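Local coordinates for endolysin 2638A (Staphylococcus phage 2638A, PDB 7AQH), which degrades the staphylococcal cell wall to lyse the host and release phage progeny, with a C-terminal SH3b domain, the part in this structure, that binds the wall, at residues T79-A82 with K83-K86. Residues are numbered along the deposited sequence; the frame is centred on the assembly and turned at random.
Sequences TWDA and KTGK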
ATOM      1  N   THR A  79       8.223  -3.975   3.358  1.00 47.39           N
ATOM      2  CA  THR A  79       9.400  -3.236   2.932  1.00 45.91           C
ATOM      3  C   THR A  79       9.867  -3.724   1.563  1.00 46.55           C
ATOM      4  O   THR A  79       9.596  -4.854   1.147  1.00 45.84           O
ATOM      5  CB  THR A  79      10.528  -3.380   3.954  1.00 44.97           C
ATOM      6  OG1 THR A  79      10.930  -4.754   4.036  1.00 49.57           O
ATOM      7  CG2 THR A  79      10.067  -2.909   5.325  1.00 40.44           C
ATOM      8  N   TRP A  80      10.584  -2.851   0.860  1.00 44.12           N
ATOM      9  CA  TRP A  80      11.004  -3.135  -0.508  1.00 45.39           C
ATOM     10  C   TRP A  80      12.326  -2.437  -0.778  1.00 47.12           C
ATOM     11  O   TRP A  80      12.426  -1.217  -0.625  1.00 48.70           O
ATOM     12  CB  TRP A  80       9.934  -2.679  -1.504  1.00 48.42           C
ATOM     13  CG  TRP A  80      10.370  -2.710  -2.936  1.00 48.72           C
ATOM     14  CD1 TRP A  80      10.611  -3.816  -3.698  1.00 45.63           C
ATOM     15  CD2 TRP A  80      10.600  -1.580  -3.786  1.00 46.12           C
ATOM     16  NE1 TRP A  80      10.985  -3.443  -4.967  1.00 46.80           N
ATOM     17  CE2 TRP A  80      10.985  -2.075  -5.046  1.00 45.87           C
ATOM     18  CE3 TRP A  80      10.520  -0.196  -3.600  1.00 43.74           C
ATOM     19  CZ2 TRP A  80      11.291  -1.237  -6.117  1.00 48.84           C
ATOM     20  CZ3 TRP A  80      10.823   0.635  -4.663  1.00 43.36           C
ATOM     21  CH2 TRP A  80      11.204   0.112  -5.905  1.00 44.81           C
ATOM     22  N   ASP A  81      13.333  -3.211  -1.177  1.00 49.47           N
ATOM     23  CA  ASP A  81      14.637  -2.670  -1.544  1.00 48.74           C
ATOM     24  C   ASP A  81      14.652  -2.447  -3.052  1.00 49.57           C
ATOM     25  O   ASP A  81      14.656  -3.406  -3.830  1.00 49.61           O
ATOM     26  CB  ASP A  81      15.756  -3.613  -1.110  1.00 51.08           C
ATOM     27  CG  ASP A  81      17.133  -2.989  -1.247  1.00 53.31           C
ATOM     28  OD1 ASP A  81      17.276  -2.015  -2.015  1.00 55.40           O
ATOM     29  OD2 ASP A  81      18.073  -3.474  -0.583  1.00 53.61           O
ATOM     30  N   ALA A  82      14.664  -1.177  -3.462  1.00 49.62           N
ATOM     31  CA  ALA A  82      14.553  -0.852  -4.879  1.00 46.98           C
ATOM     32  C   ALA A  82      15.747  -1.362  -5.676  1.00 52.30           C
ATOM     33  O   ALA A  82      15.596  -1.727  -6.847  1.00 52.33           O
ATOM     34  CB  ALA A  82      14.401   0.658  -5.061  1.00 44.18           C
ATOM     35  N   LYS A  83      16.934  -1.396  -5.068  1.00 53.41           N
ATOM     36  CA  LYS A  83      18.138  -1.745  -5.809  1.00 52.07           C
ATOM     37  C   LYS A  83      18.326  -3.249  -5.958  1.00 48.37           C
ATOM     38  O   LYS A  83      19.053  -3.681  -6.860  1.00 49.31           O
ATOM     39  CB  LYS A  83      19.368  -1.153  -5.113  1.00 51.69           C
ATOM     40  CG  LYS A  83      19.441   0.370  -5.115  1.00 50.87           C
ATOM     41  CD  LYS A  83      19.670   0.947  -6.502  1.00 58.10           C
ATOM     42  CE  LYS A  83      18.361   1.093  -7.260  1.00 62.09           C
ATOM     43  NZ  LYS A  83      18.573   1.559  -8.656  1.00 68.10           N
ATOM     44  N   THR A  84      17.689  -4.054  -5.103  1.00 49.33           N
ATOM     45  CA  THR A  84      17.793  -5.504  -5.182  1.00 49.43           C
ATOM     46  C   THR A  84      16.465  -6.209  -5.419  1.00 48.15           C
ATOM     47  O   THR A  84      16.476  -7.357  -5.879  1.00 45.60           O
ATOM     48  CB  THR A  84      18.424  -6.071  -3.899  1.00 51.35           C
ATOM     49  OG1 THR A  84      17.641  -5.681  -2.765  1.00 53.99           O
ATOM     50  CG2 THR A  84      19.846  -5.555  -3.732  1.00 45.35           C
ATOM     51  N   GLY A  85      15.334  -5.570  -5.127  1.00 50.71           N
ATOM     52  CA  GLY A  85      14.041  -6.207  -5.255  1.00 44.48           C
ATOM     53  C   GLY A  85      13.634  -7.087  -4.093  1.00 47.26           C
ATOM     54  O   GLY A  85      12.584  -7.738  -4.172  1.00 48.17           O
ATOM     55  N   LYS A  86      14.426  -7.131  -3.024  1.00 47.09           N
ATOM     56  CA  LYS A  86      14.093  -7.944  -1.861  1.00 50.52           C
ATOM     57  C   LYS A  86      12.929  -7.319  -1.098  1.00 48.54           C
ATOM     58  O   LYS A  86      12.941  -6.122  -0.801  1.00 46.36           O
ATOM     59  CB  LYS A  86      15.315  -8.080  -0.950  1.00 49.52           C
ATOM     60  CG  LYS A  86      15.055  -8.860   0.329  1.00 47.00           C
ATOM     61  CD  LYS A  86      14.734 -10.316   0.031  1.00 51.82           C
ATOM     62  CE  LYS A  86      14.600 -11.134   1.307  1.00 56.02           C
ATOM     63  NZ  LYS A  86      13.552 -10.594   2.219  1.00 57.22           N
TER
HETATM   64  O   HOH W   1      13.100  -5.154   2.368  1.00 43.71           O
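D81 and K86 close the backbone into a hairpin-like turn, with D81 N donating to K86 O (3.0 Å) and the chain reversing through A82, K83, T84 and G85. Inside this closure G85 N reaches back to D81 O at 2.6 Å, almost in line with the carbonyl, while T84 N adds a weak, longer bond to the same oxygen. Glycine suits position 85 because it readily adopts the positive phi (82°) that strains residues with a CB.

The D81 side chain bonds to the bend as well. With CG anti to the backbone N (chi1 -170°), the carboxylate swings over the start of the turn, and OD1 accepts K83 N at 3.1 Å from above the carboxylate plane. Aspartate is just long enough to make this bond to the amide two residues ahead. T84 crosses the same carboxylate, its OG1 lying 3.1 Å from D81 OD2. The indole of W80 offers one broad face to A82 CA, 3.5 Å above it and off toward the rim. W80 NE1 lies 4.1 Å from G85 CA, a loose contact. The bent K83 chain passes CE 3.9 Å from A82 C, and long lysine chains suit such exposed positions, where they can run out to solvent. A water bound to T79 OG1 also donates weakly to K86 O.

Beyond the D81-K86 pair a T79-G88 backbone bond joins the loop's two arms, and W80-G59 ties it to the domain body. This is a four-residue loop closed by D81 N to K86 O, containing an alpha turn from D81 to G85 and an Asx turn at D81, between strands 72-77 and 92-93 of the SH3b domain.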